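Local coordinates for protein carbonic anhydrase (Porphyridium purpureum, PDB 1DDZ) that probably catalyses the reversible hydration of carbon dioxide to hydrogencarbonate and a proton, as a zinc-dependent beta-class carbonic anhydrase, at residues Y69-C74 with V94-A99; L126-Y131 with Q210-G215; R156-M161 with E181-E186; E322-G327 with E345-R350. All blocks are in the same frame, centred on the assembly; numbering follows the deposited sequence.

From the N terminus, interaction 1 comes first, closing the short beta-alpha-beta loop between strands 69-74 and 92-97. Interaction 2 then joins strand 124-130 to strand 208-214 across a long, mostly helical excursion. Interaction 3, the crossing of helices 147-161 and 172-193, falls within that excursion. Strands 69-74 and 124-130 are neighbours, so interactions 1 and 2 share one sheet and one zinc ion. Asn-183 of interaction 3 reaches Ala-99 of interaction 1, and Glu-181 reaches Tyr-131 of interaction 2. Interaction 4 repeats interaction 1 in the second carbonic anhydrase unit; His-95 and His-349 tie the two together.

Interaction 1 (Y69-C74 with V94-A99); sequences YLWIGC and VHRNIA. With ZN (zinc ion), chain C.
Trp-71 and Val-94 face each other across a parallel strand pair that is tightest along its backbone. Trp-71 O accepts His-95 N at 2.8 Å, and His-95 O accepts Gly-73 N in a nearly straight bond (175° at the hydrogen). Beyond Gly-73 the ladder eases: Asn-97 N lies 3.2 Å from Gly-73 O.

The side chains meet more loosely than the backbones. Trp-71 CD1 is 4.3 Å from Val-94 CG1, and Ile-72 CG2 is 4.1 Å from CD2 of the His-95 ring. On the Trp-71 face, the Arg-96 chain runs extended from CG to NE and sets its guanidinium over Gly-73, where a CB would collide with NH1. NH1 bonds to Cys-74 O at 3.2 Å, from above the carbonyl plane, while the indole NE1, buried, finds no polar partner. With SG anti to the backbone N (chi1 -178°), Cys-74 places its sulfur 2.4 Å from the zinc ion, where Asp-76, His-130 and Cys-133 complete the site; Ala-99 N adds a weak bond to the same sulfur.

No side of this contact opens to solvent. Helix 81-84 packs on Trp-71, Val-94 and Arg-96, helix 107-119 lies against Leu-70 and His-95, strand 124-130 bonds to the far edge of 69-74, and His-95 ND1 donates to Arg-350 O in the second unit.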
loop_
_atom_site.group_PDB
_atom_site.type_symbol
_atom_site.label_atom_id
_atom_site.label_comp_id
_atom_site.label_asym_id
_atom_site.label_seq_id
_atom_site.Cartn_x
_atom_site.Cartn_y
_atom_site.Cartn_z
ATOM N N TYR A 69 13.701 2.812 21.117
ATOM C CA TYR A 69 13.873 3.361 19.773
ATOM C C TYR A 69 13.211 2.551 18.669
ATOM O O TYR A 69 13.213 1.325 18.700
ATOM C CB TYR A 69 15.350 3.439 19.391
ATOM C CG TYR A 69 16.151 4.456 20.154
ATOM C CD1 TYR A 69 16.716 4.134 21.378
ATOM C CD2 TYR A 69 16.329 5.743 19.662
ATOM C CE1 TYR A 69 17.425 5.061 22.100
ATOM C CE2 TYR A 69 17.039 6.682 20.374
ATOM C CZ TYR A 69 17.587 6.334 21.600
ATOM O OH TYR A 69 18.280 7.242 22.366
ATOM N N LEU A 70 12.619 3.263 17.721
ATOM C CA LEU A 70 12.053 2.691 16.519
ATOM C C LEU A 70 13.072 3.213 15.492
ATOM O O LEU A 70 13.411 4.397 15.487
ATOM C CB LEU A 70 10.692 3.295 16.190
ATOM C CG LEU A 70 9.848 2.577 15.124
ATOM C CD1 LEU A 70 9.036 3.587 14.407
ATOM C CD2 LEU A 70 10.666 1.769 14.157
ATOM N N TRP A 71 13.601 2.326 14.668
ATOM C CA TRP A 71 14.559 2.694 13.655
ATOM C C TRP A 71 14.060 2.219 12.299
ATOM O O TRP A 71 13.810 1.034 12.079
ATOM C CB TRP A 71 15.885 2.062 13.985
ATOM C CG TRP A 71 16.962 2.160 12.935
ATOM C CD1 TRP A 71 17.006 1.514 11.731
ATOM C CD2 TRP A 71 18.230 2.816 13.080
ATOM N NE1 TRP A 71 18.223 1.708 11.139
ATOM C CE2 TRP A 71 18.990 2.499 11.946
ATOM C CE3 TRP A 71 18.797 3.608 14.078
ATOM C CZ2 TRP A 71 20.289 2.955 11.777
ATOM C CZ3 TRP A 71 20.092 4.055 13.914
ATOM C CH2 TRP A 71 20.825 3.726 12.774
ATOM N N ILE A 72 13.860 3.173 11.399
ATOM C CA ILE A 72 13.412 2.900 10.040
ATOM C C ILE A 72 14.653 3.072 9.157
ATOM O O ILE A 72 15.185 4.176 9.023
ATOM C CB ILE A 72 12.289 3.862 9.640
ATOM C CG1 ILE A 72 11.104 3.687 10.600
ATOM C CG2 ILE A 72 11.898 3.637 8.175
ATOM C CD1 ILE A 72 10.355 4.947 10.900
ATOM N N GLY A 73 15.151 1.952 8.635
ATOM C CA GLY A 73 16.347 1.952 7.825
ATOM C C GLY A 73 16.156 1.328 6.461
ATOM O O GLY A 73 15.048 0.982 6.067
ATOM N N CYS A 74 17.256 1.177 5.745
ATOM C CA CYS A 74 17.255 0.634 4.411
ATOM C C CYS A 74 17.654 -0.825 4.422
ATOM O O CYS A 74 18.484 -1.247 5.216
ATOM C CB CYS A 74 18.270 1.414 3.561
ATOM S SG CYS A 74 18.380 0.926 1.829
ATOM N N VAL A 94 13.291 -2.467 14.731
ATOM C CA VAL A 94 13.707 -2.149 13.368
ATOM C C VAL A 94 12.752 -2.424 12.219
ATOM O O VAL A 94 12.116 -3.475 12.154
ATOM C CB VAL A 94 15.035 -2.883 13.029
ATOM C CG1 VAL A 94 15.521 -2.499 11.666
ATOM C CG2 VAL A 94 16.109 -2.584 14.063
ATOM N N HIS A 95 12.668 -1.458 11.307
ATOM C CA HIS A 95 11.866 -1.595 10.095
ATOM C C HIS A 95 12.879 -1.308 8.986
ATOM O O HIS A 95 13.706 -0.399 9.117
ATOM C CB HIS A 95 10.732 -0.568 10.052
ATOM C CG HIS A 95 9.892 -0.629 8.809
ATOM N ND1 HIS A 95 9.451 -1.816 8.259
ATOM C CD2 HIS A 95 9.366 0.356 8.037
ATOM C CE1 HIS A 95 8.685 -1.559 7.212
ATOM N NE2 HIS A 95 8.618 -0.249 7.057
ATOM N N ARG A 96 12.898 -2.150 7.960
ATOM C CA ARG A 96 13.809 -1.952 6.838
ATOM C C ARG A 96 13.095 -2.164 5.532
ATOM O O ARG A 96 12.327 -3.123 5.377
ATOM C CB ARG A 96 15.005 -2.887 6.899
ATOM C CG ARG A 96 15.900 -2.606 8.041
ATOM C CD ARG A 96 17.177 -3.340 7.895
ATOM N NE ARG A 96 18.029 -3.090 9.049
ATOM C CZ ARG A 96 18.717 -1.972 9.271
ATOM N NH1 ARG A 96 18.676 -0.974 8.402
ATOM N NH2 ARG A 96 19.398 -1.836 10.400
ATOM N N ASN A 97 13.336 -1.246 4.605
ATOM C CA ASN A 97 12.739 -1.315 3.284
ATOM C C ASN A 97 13.706 -0.662 2.312
ATOM O O ASN A 97 14.808 -0.269 2.711
ATOM C CB ASN A 97 11.359 -0.641 3.273
ATOM C CG ASN A 97 11.435 0.858 3.490
ATOM O OD1 ASN A 97 12.486 1.472 3.282
ATOM N ND2 ASN A 97 10.335 1.450 3.919
ATOM N N ILE A 98 13.333 -0.606 1.038
ATOM C CA ILE A 98 14.185 -0.001 0.020
ATOM C C ILE A 98 14.266 1.512 0.220
ATOM O O ILE A 98 13.249 2.218 0.164
ATOM C CB ILE A 98 13.665 -0.307 -1.423
ATOM C CG1 ILE A 98 13.784 -1.806 -1.734
ATOM C CG2 ILE A 98 14.449 0.526 -2.468
ATOM C CD1 ILE A 98 15.214 -2.317 -1.743
ATOM N N ALA A 99 15.479 1.996 0.469
ATOM C CA ALA A 99 15.755 3.418 0.659
ATOM C C ALA A 99 15.099 4.076 1.857
ATOM O O ALA A 99 14.749 5.253 1.798
ATOM C CB ALA A 99 15.426 4.202 -0.614
HETATM ZN ZN ZN C . 20.268 1.759 0.610
#

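Interaction 2 (L126-Y131 with Q210-G215); sequences LVCGHY and QGVVYG. With ZN (zinc ion), chain C.
The Tyr-214 ring carries His-130 CB over one face and receives Cys-128 SG at its edge, in plane, a sulfur-aromatic contact with the sulfur 4.8 Å from the ring centroid. Tyr-131, on the Val-213 side of the sheet, has Val-213 CG1 over one face, offset toward the rim, while its OH lies 3.8 Å from Val-213 CG2. Both rings sit where parallel strands 124-130 and 208-214 of the beta-class carbonic anhydrase sheet run out toward the metal.

Earlier in the strands the ladder is regular. Val-127 N bonds to Gln-210 O and Val-212 N to Val-127 O, and Gly-129 N reaches Val-212 O at 3.1 Å. The next bond, Tyr-214 N to Gly-129 O, is weak, but Tyr-131 N recovers a firm one to Tyr-214 O at 3.0 Å. Cys-128 SG also packs on Val-212 CG1, and at the other end Leu-126 CD2 presses on Gln-210 CG as the two side chains run alongside each other.

Helix 172-193 packs against Val-127 and Val-213, and its Glu-181 OE2 is hydrogen-bonded to the Tyr-131 hydroxyl. An alanine at Tyr-131 would probably leave Val-213 without its aromatic cover and Glu-181 OE2 without this hydroxyl mate. His-130 CG lies between the backbone N and the carbonyl carbon (chi1 62°), which turns the imidazole away from strand 208-214 and sets NE2 2.0 Å from the zinc ion.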
loop_
_atom_site.group_PDB
_atom_site.type_symbol
_atom_site.label_atom_id
_atom_site.label_comp_id
_atom_site.label_asym_id
_atom_site.label_seq_id
_atom_site.Cartn_x
_atom_site.Cartn_y
_atom_site.Cartn_z
ATOM N N LEU A 126 13.949 6.996 14.883
ATOM C CA LEU A 126 15.068 7.438 14.059
ATOM C C LEU A 126 14.864 6.969 12.611
ATOM O O LEU A 126 14.483 5.813 12.370
ATOM C CB LEU A 126 16.390 6.845 14.578
ATOM C CG LEU A 126 17.023 7.399 15.861
ATOM C CD1 LEU A 126 18.068 6.471 16.387
ATOM C CD2 LEU A 126 17.684 8.705 15.549
ATOM N N VAL A 127 15.048 7.869 11.650
ATOM C CA VAL A 127 14.981 7.475 10.242
ATOM C C VAL A 127 16.441 7.578 9.825
ATOM O O VAL A 127 17.057 8.624 9.973
ATOM C CB VAL A 127 14.109 8.389 9.384
ATOM C CG1 VAL A 127 14.154 7.909 7.958
ATOM C CG2 VAL A 127 12.692 8.410 9.891
ATOM N N CYS A 128 17.027 6.471 9.389
ATOM C CA CYS A 128 18.434 6.470 9.026
ATOM C C CYS A 128 18.668 6.084 7.587
ATOM O O CYS A 128 18.160 5.066 7.131
ATOM C CB CYS A 128 19.215 5.512 9.932
ATOM S SG CYS A 128 20.945 5.362 9.557
ATOM N N GLY A 129 19.422 6.929 6.884
ATOM C CA GLY A 129 19.760 6.682 5.502
ATOM C C GLY A 129 21.246 6.423 5.498
ATOM O O GLY A 129 21.904 6.640 6.518
ATOM N N HIS A 130 21.802 6.028 4.360
ATOM C CA HIS A 130 23.224 5.753 4.284
ATOM C C HIS A 130 23.751 6.174 2.914
ATOM O O HIS A 130 23.080 6.006 1.907
ATOM C CB HIS A 130 23.486 4.262 4.541
ATOM C CG HIS A 130 22.848 3.350 3.531
ATOM N ND1 HIS A 130 23.578 2.475 2.764
ATOM C CD2 HIS A 130 21.559 3.207 3.135
ATOM C CE1 HIS A 130 22.771 1.838 1.937
ATOM N NE2 HIS A 130 21.533 2.264 2.135
ATOM N N TYR A 131 24.956 6.734 2.883
ATOM C CA TYR A 131 25.562 7.177 1.631
ATOM C C TYR A 131 25.789 5.973 0.733
ATOM O O TYR A 131 26.007 4.876 1.233
ATOM C CB TYR A 131 26.866 7.932 1.899
ATOM C CG TYR A 131 26.642 9.225 2.649
ATOM C CD1 TYR A 131 27.277 9.466 3.853
ATOM C CD2 TYR A 131 25.766 10.196 2.162
ATOM C CE1 TYR A 131 27.047 10.634 4.559
ATOM C CE2 TYR A 131 25.526 11.380 2.863
ATOM C CZ TYR A 131 26.171 11.588 4.058
ATOM O OH TYR A 131 25.946 12.746 4.770
ATOM N N GLN A 210 13.815 11.938 14.701
ATOM C CA GLN A 210 15.056 12.528 14.256
ATOM C C GLN A 210 15.631 11.811 13.051
ATOM O O GLN A 210 15.435 10.605 12.884
ATOM C CB GLN A 210 16.044 12.521 15.427
ATOM C CG GLN A 210 17.414 11.956 15.139
ATOM C CD GLN A 210 18.523 12.699 15.862
ATOM O OE1 GLN A 210 18.618 12.672 17.078
ATOM N NE2 GLN A 210 19.371 13.372 15.103
ATOM N N GLY A 211 16.306 12.572 12.192
ATOM C CA GLY A 211 16.943 12.020 11.007
ATOM C C GLY A 211 18.437 11.843 11.209
ATOM O O GLY A 211 19.094 12.650 11.872
ATOM N N VAL A 212 19.005 10.838 10.558
ATOM C CA VAL A 212 20.416 10.556 10.722
ATOM C C VAL A 212 20.929 9.859 9.439
ATOM O O VAL A 212 20.134 9.307 8.698
ATOM C CB VAL A 212 20.537 9.702 12.038
ATOM C CG1 VAL A 212 20.775 8.232 11.764
ATOM C CG2 VAL A 212 21.482 10.331 13.005
ATOM N N VAL A 213 22.211 10.010 9.093
ATOM C CA VAL A 213 22.805 9.342 7.908
ATOM C C VAL A 213 24.186 8.953 8.345
ATOM O O VAL A 213 24.697 9.516 9.299
ATOM C CB VAL A 213 23.188 10.262 6.682
ATOM C CG1 VAL A 213 22.547 9.787 5.378
ATOM C CG2 VAL A 213 23.018 11.722 6.989
ATOM N N TYR A 214 24.829 8.075 7.584
ATOM C CA TYR A 214 26.185 7.712 7.880
ATOM C C TYR A 214 26.754 7.101 6.635
ATOM O O TYR A 214 26.013 6.709 5.734
ATOM C CB TYR A 214 26.263 6.711 9.046
ATOM C CG TYR A 214 25.834 5.295 8.712
ATOM C CD1 TYR A 214 26.784 4.287 8.434
ATOM C CD2 TYR A 214 24.490 4.958 8.672
ATOM C CE1 TYR A 214 26.379 2.955 8.119
ATOM C CE2 TYR A 214 24.084 3.664 8.361
ATOM C CZ TYR A 214 25.019 2.668 8.085
ATOM O OH TYR A 214 24.453 1.461 7.764
ATOM N N GLY A 215 28.071 7.059 6.560
ATOM C CA GLY A 215 28.727 6.414 5.446
ATOM C C GLY A 215 29.371 5.222 6.113
ATOM O O GLY A 215 29.940 5.353 7.203
HETATM ZN ZN ZN C . 20.268 1.759 0.610
#

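Interaction 3 (R156-M161 with E181-E186); sequences RDVRRM and ELNVLE
Val-158 points toward segment 181-186 of helix 172-193 and divides its two methyls between three residues. From CB, the CG1 branch, anti to the backbone N (chi1 -180°), rests on the backbone of the facing helix, 3.8 Å from Asn-183 N and about as close to Leu-182 C, with Leu-182 CB at 4.0 Å. The CG2 branch meets Asn-183 OD1 at 3.8 Å and then Glu-186 CG, whose side chain slides past in the opposite direction. One turn on, Met-161 bends at its last torsion, chi3 -75°, and lays CE 3.8 Å from Glu-186 CG.

No hydrogen bond or salt bridge joins the two segments; their polar tips find partners beyond them. Asn-183 ND2 donates to Ala-99 O and Gln-101 OE1, while its OD1 accepts from Gln-187. Glu-186 OE1 pairs instead with Arg-160 of the second subunit in an intersubunit salt bridge, made in both directions, so the aliphatic part of Glu-186 packs within the chain as its charge serves the dimer.

The axes of the two short segments approach to 9.6 Å at 102°, a nearly perpendicular helix crossing packed chiefly by Val-158, with Met-161 at its side, which joins helices 147-161 and 172-193 beside the subunit interface.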
loop_
_atom_site.group_PDB
_atom_site.type_symbol
_atom_site.label_atom_id
_atom_site.label_comp_id
_atom_site.label_asym_id
_atom_site.label_seq_id
_atom_site.Cartn_x
_atom_site.Cartn_y
_atom_site.Cartn_z
ATOM N N ARG A 156 12.021 10.126 -6.405
ATOM C CA ARG A 156 11.970 11.067 -7.529
ATOM C C ARG A 156 11.228 12.324 -7.108
ATOM O O ARG A 156 11.548 13.415 -7.538
ATOM C CB ARG A 156 11.275 10.430 -8.716
ATOM C CG ARG A 156 12.146 9.472 -9.428
ATOM C CD ARG A 156 13.122 10.253 -10.254
ATOM N NE ARG A 156 13.201 9.645 -11.561
ATOM C CZ ARG A 156 12.677 10.139 -12.677
ATOM N NH1 ARG A 156 12.031 11.301 -12.705
ATOM N NH2 ARG A 156 12.727 9.392 -13.756
ATOM N N ASP A 157 10.244 12.165 -6.235
ATOM C CA ASP A 157 9.523 13.318 -5.730
ATOM C C ASP A 157 10.469 14.136 -4.886
ATOM O O ASP A 157 10.398 15.346 -4.905
ATOM C CB ASP A 157 8.321 12.909 -4.910
ATOM C CG ASP A 157 7.174 12.456 -5.765
ATOM O OD1 ASP A 157 7.272 12.532 -7.008
ATOM O OD2 ASP A 157 6.168 12.003 -5.188
ATOM N N VAL A 158 11.377 13.479 -4.171
ATOM C CA VAL A 158 12.359 14.191 -3.360
ATOM C C VAL A 158 13.285 15.011 -4.268
ATOM O O VAL A 158 13.556 16.171 -3.979
ATOM C CB VAL A 158 13.190 13.219 -2.496
ATOM C CG1 VAL A 158 14.200 13.981 -1.650
ATOM C CG2 VAL A 158 12.263 12.424 -1.598
ATOM N N ARG A 159 13.736 14.426 -5.379
ATOM C CA ARG A 159 14.613 15.145 -6.304
ATOM C C ARG A 159 13.846 16.324 -6.910
ATOM O O ARG A 159 14.365 17.435 -6.997
ATOM C CB ARG A 159 15.131 14.233 -7.421
ATOM C CG ARG A 159 16.346 14.821 -8.160
ATOM C CD ARG A 159 16.714 14.055 -9.442
ATOM N NE ARG A 159 15.832 14.394 -10.563
ATOM C CZ ARG A 159 16.222 14.960 -11.710
ATOM N NH1 ARG A 159 17.495 15.264 -11.955
ATOM N NH2 ARG A 159 15.303 15.286 -12.598
ATOM N N ARG A 160 12.578 16.085 -7.230
ATOM C CA ARG A 160 11.700 17.097 -7.809
ATOM C C ARG A 160 11.492 18.284 -6.865
ATOM O O ARG A 160 11.728 19.429 -7.242
ATOM C CB ARG A 160 10.362 16.454 -8.185
ATOM C CG ARG A 160 9.323 17.380 -8.794
ATOM C CD ARG A 160 8.103 16.597 -9.282
ATOM N NE ARG A 160 6.862 17.058 -8.648
ATOM C CZ ARG A 160 5.983 17.892 -9.208
ATOM N NH1 ARG A 160 6.192 18.370 -10.431
ATOM N NH2 ARG A 160 4.901 18.277 -8.537
ATOM N N MET A 161 11.072 18.007 -5.635
ATOM C CA MET A 161 10.838 19.044 -4.629
ATOM C C MET A 161 12.097 19.807 -4.235
ATOM O O MET A 161 12.003 20.928 -3.765
ATOM C CB MET A 161 10.263 18.445 -3.346
ATOM C CG MET A 161 8.834 17.968 -3.437
ATOM S SD MET A 161 8.244 17.263 -1.865
ATOM C CE MET A 161 9.078 15.650 -1.843
ATOM N N GLU A 181 20.548 12.631 1.792
ATOM C CA GLU A 181 20.293 13.466 2.973
ATOM C C GLU A 181 18.901 14.102 2.927
ATOM O O GLU A 181 18.188 14.168 3.929
ATOM C CB GLU A 181 21.363 14.551 3.084
ATOM C CG GLU A 181 22.744 13.982 3.288
ATOM C CD GLU A 181 23.857 14.962 2.958
ATOM O OE1 GLU A 181 23.577 16.022 2.367
ATOM O OE2 GLU A 181 25.030 14.660 3.260
ATOM N N LEU A 182 18.511 14.582 1.759
ATOM C CA LEU A 182 17.201 15.186 1.597
ATOM C C LEU A 182 16.129 14.089 1.718
ATOM O O LEU A 182 15.026 14.341 2.222
ATOM C CB LEU A 182 17.111 15.893 0.233
ATOM C CG LEU A 182 17.876 17.224 0.171
ATOM C CD1 LEU A 182 17.988 17.732 -1.276
ATOM C CD2 LEU A 182 17.178 18.253 1.061
ATOM N N ASN A 183 16.438 12.881 1.243
ATOM C CA ASN A 183 15.490 11.771 1.349
ATOM C C ASN A 183 15.194 11.519 2.848
ATOM O O ASN A 183 14.043 11.514 3.270
ATOM C CB ASN A 183 16.042 10.504 0.678
ATOM C CG ASN A 183 15.031 9.342 0.681
ATOM O OD1 ASN A 183 13.875 9.521 0.307
ATOM N ND2 ASN A 183 15.460 8.173 1.133
ATOM N N VAL A 184 16.232 11.394 3.664
ATOM C CA VAL A 184 16.042 11.179 5.098
ATOM C C VAL A 184 15.173 12.293 5.680
ATOM O O VAL A 184 14.190 12.009 6.369
ATOM C CB VAL A 184 17.394 11.130 5.871
ATOM C CG1 VAL A 184 17.148 11.077 7.365
ATOM C CG2 VAL A 184 18.196 9.941 5.465
ATOM N N LEU A 185 15.484 13.552 5.352
ATOM C CA LEU A 185 14.715 14.696 5.876
ATOM C C LEU A 185 13.253 14.639 5.481
ATOM O O LEU A 185 12.365 14.984 6.260
ATOM C CB LEU A 185 15.288 16.033 5.397
ATOM C CG LEU A 185 15.862 17.002 6.432
ATOM C CD1 LEU A 185 16.026 18.368 5.789
ATOM C CD2 LEU A 185 14.957 17.101 7.643
ATOM N N GLU A 186 13.003 14.240 4.248
ATOM C CA GLU A 186 11.630 14.113 3.771
ATOM C C GLU A 186 10.892 12.971 4.526
ATOM O O GLU A 186 9.739 13.105 4.914
ATOM C CB GLU A 186 11.663 13.863 2.259
ATOM C CG GLU A 186 10.605 14.628 1.472
ATOM C CD GLU A 186 10.595 16.144 1.755
ATOM O OE1 GLU A 186 9.619 16.577 2.408
ATOM O OE2 GLU A 186 11.531 16.884 1.320
#

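Interaction 4 (E322-G327 with E345-R350); sequences EILWIG and EVFVHR
Ile-323 O and Phe-347 N start an unbroken run of four backbone hydrogen bonds. Trp-325 lies at its middle: its N donates to Phe-347 O at 2.7 Å and its O accepts His-349 N at 2.8 Å. His-349 O then takes Gly-327 N, each donor lying nearly along the C=O axis. Before the run starts, a water bridges the gap, accepting from Glu-322 N and donating to Glu-345 O, 2.9 Å from each.

Side chains fill in on both faces. Leu-324 CD2 comes in at the edge of the Phe-347 ring, 4.0 Å from CD2, while on the other face Val-346 CG2 touches Trp-325 CB. His-349, its CG anti to the backbone N (chi1 178°), sends ND1 to Arg-96 O. Arg-350, its chain extended from CG to NE, lays its guanidinium by Gly-327, NH1 3.6 Å from Gly-327 CA, and NH1 makes a weak bond to Cys-328 O. A leucine in place of Arg-350 would probably leave Cys-328 O without this donor and the surface of Gly-327 less covered.

Strand 323-328 ends in Cys-328, a ligand of the second zinc ion, and the pair, linked through helix 335-338, is the parallel beta-alpha-beta unit at the metal site of the second carbonic anhydrase repeat.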
loop_
_atom_site.group_PDB
_atom_site.type_symbol
_atom_site.label_atom_id
_atom_site.label_comp_id
_atom_site.label_asym_id
_atom_site.label_seq_id
_atom_site.Cartn_x
_atom_site.Cartn_y
_atom_site.Cartn_z
ATOM N N GLU A 322 24.182 -12.330 -0.831
ATOM C CA GLU A 322 23.666 -13.483 -1.544
ATOM C C GLU A 322 22.372 -14.014 -0.924
ATOM O O GLU A 322 21.830 -15.026 -1.375
ATOM C CB GLU A 322 24.729 -14.563 -1.626
ATOM C CG GLU A 322 25.857 -14.194 -2.580
ATOM C CD GLU A 322 27.179 -14.885 -2.273
ATOM O OE1 GLU A 322 28.165 -14.600 -2.997
ATOM O OE2 GLU A 322 27.246 -15.690 -1.311
ATOM N N ILE A 323 21.855 -13.296 0.072
ATOM C CA ILE A 323 20.615 -13.665 0.750
ATOM C C ILE A 323 19.729 -12.511 1.133
ATOM O O ILE A 323 20.202 -11.464 1.557
ATOM C CB ILE A 323 20.837 -14.437 2.070
ATOM C CG1 ILE A 323 22.189 -14.090 2.677
ATOM C CG2 ILE A 323 20.697 -15.905 1.844
ATOM C CD1 ILE A 323 22.561 -14.986 3.820
ATOM N N LEU A 324 18.430 -12.730 0.991
ATOM C CA LEU A 324 17.445 -11.761 1.380
ATOM C C LEU A 324 16.900 -12.416 2.643
ATOM O O LEU A 324 16.536 -13.604 2.626
ATOM C CB LEU A 324 16.309 -11.679 0.365
ATOM C CG LEU A 324 15.337 -10.477 0.324
ATOM C CD1 LEU A 324 13.979 -10.969 -0.079
ATOM C CD2 LEU A 324 15.249 -9.666 1.587
ATOM N N TRP A 325 16.848 -11.643 3.720
ATOM C CA TRP A 325 16.316 -12.113 4.978
ATOM C C TRP A 325 15.085 -11.267 5.274
ATOM O O TRP A 325 15.181 -10.040 5.271
ATOM C CB TRP A 325 17.349 -11.903 6.078
ATOM C CG TRP A 325 16.961 -12.495 7.387
ATOM C CD1 TRP A 325 16.088 -11.976 8.308
ATOM C CD2 TRP A 325 17.487 -13.693 7.966
ATOM N NE1 TRP A 325 16.057 -12.776 9.428
ATOM C CE2 TRP A 325 16.909 -13.832 9.242
ATOM C CE3 TRP A 325 18.398 -14.661 7.526
ATOM C CZ2 TRP A 325 17.220 -14.901 10.093
ATOM C CZ3 TRP A 325 18.702 -15.723 8.370
ATOM C CH2 TRP A 325 18.113 -15.832 9.641
ATOM N N ILE A 326 13.927 -11.907 5.457
ATOM C CA ILE A 326 12.689 -11.220 5.801
ATOM C C ILE A 326 12.373 -11.605 7.250
ATOM O O ILE A 326 12.016 -12.752 7.529
ATOM C CB ILE A 326 11.545 -11.645 4.893
ATOM C CG1 ILE A 326 11.934 -11.336 3.446
ATOM C CG2 ILE A 326 10.246 -10.949 5.341
ATOM C CD1 ILE A 326 11.121 -12.057 2.386
ATOM N N GLY A 327 12.541 -10.662 8.173
ATOM C CA GLY A 327 12.314 -10.943 9.571
ATOM C C GLY A 327 11.336 -10.020 10.237
ATOM O O GLY A 327 10.725 -9.173 9.579
ATOM N N GLU A 345 26.290 -8.796 4.420
ATOM C CA GLU A 345 26.285 -9.842 3.423
ATOM C C GLU A 345 24.883 -10.376 3.287
ATOM O O GLU A 345 24.624 -11.282 2.512
ATOM C CB GLU A 345 27.301 -10.918 3.735
ATOM C CG GLU A 345 28.693 -10.450 3.389
ATOM C CD GLU A 345 29.742 -11.522 3.529
ATOM O OE1 GLU A 345 29.388 -12.674 3.876
ATOM O OE2 GLU A 345 30.930 -11.204 3.285
ATOM N N VAL A 346 23.961 -9.774 4.032
ATOM C CA VAL A 346 22.559 -10.148 3.957
ATOM C C VAL A 346 21.688 -8.894 3.808
ATOM O O VAL A 346 21.932 -7.877 4.456
ATOM C CB VAL A 346 22.092 -11.154 5.105
ATOM C CG1 VAL A 346 23.208 -11.486 6.056
ATOM C CG2 VAL A 346 20.886 -10.675 5.825
ATOM N N PHE A 347 20.811 -8.944 2.806
ATOM C CA PHE A 347 19.860 -7.886 2.462
ATOM C C PHE A 347 18.695 -8.167 3.397
ATOM O O PHE A 347 18.192 -9.282 3.404
ATOM C CB PHE A 347 19.441 -8.091 1.000
ATOM C CG PHE A 347 18.893 -6.867 0.328
ATOM C CD1 PHE A 347 19.700 -5.759 0.104
ATOM C CD2 PHE A 347 17.566 -6.838 -0.113
ATOM C CE1 PHE A 347 19.189 -4.634 -0.555
ATOM C CE2 PHE A 347 17.042 -5.717 -0.774
ATOM C CZ PHE A 347 17.859 -4.612 -0.995
ATOM N N VAL A 348 18.214 -7.173 4.138
ATOM C CA VAL A 348 17.154 -7.392 5.119
ATOM C C VAL A 348 15.870 -6.583 5.020
ATOM O O VAL A 348 15.892 -5.370 4.818
ATOM C CB VAL A 348 17.704 -7.176 6.560
ATOM C CG1 VAL A 348 16.634 -7.477 7.601
ATOM C CG2 VAL A 348 18.905 -8.041 6.817
ATOM N N HIS A 349 14.743 -7.264 5.231
ATOM C CA HIS A 349 13.434 -6.623 5.232
ATOM C C HIS A 349 12.809 -6.993 6.582
ATOM O O HIS A 349 12.855 -8.142 6.984
ATOM C CB HIS A 349 12.564 -7.142 4.080
ATOM C CG HIS A 349 11.183 -6.553 4.045
ATOM N ND1 HIS A 349 10.937 -5.208 4.247
ATOM C CD2 HIS A 349 9.974 -7.125 3.841
ATOM C CE1 HIS A 349 9.638 -4.986 4.175
ATOM N NE2 HIS A 349 9.029 -6.133 3.929
ATOM N N ARG A 350 12.301 -6.013 7.313
ATOM C CA ARG A 350 11.672 -6.282 8.592
ATOM C C ARG A 350 10.394 -5.540 8.729
ATOM O O ARG A 350 10.327 -4.343 8.440
ATOM C CB ARG A 350 12.553 -5.866 9.750
ATOM C CG ARG A 350 13.722 -6.739 9.943
ATOM C CD ARG A 350 14.433 -6.404 11.214
ATOM N NE ARG A 350 15.602 -7.259 11.356
ATOM C CZ ARG A 350 15.548 -8.552 11.668
ATOM N NH1 ARG A 350 14.377 -9.142 11.886
ATOM N NH2 ARG A 350 16.667 -9.258 11.732
HETATM O O HOH W 1 25.933 -13.491 1.226
#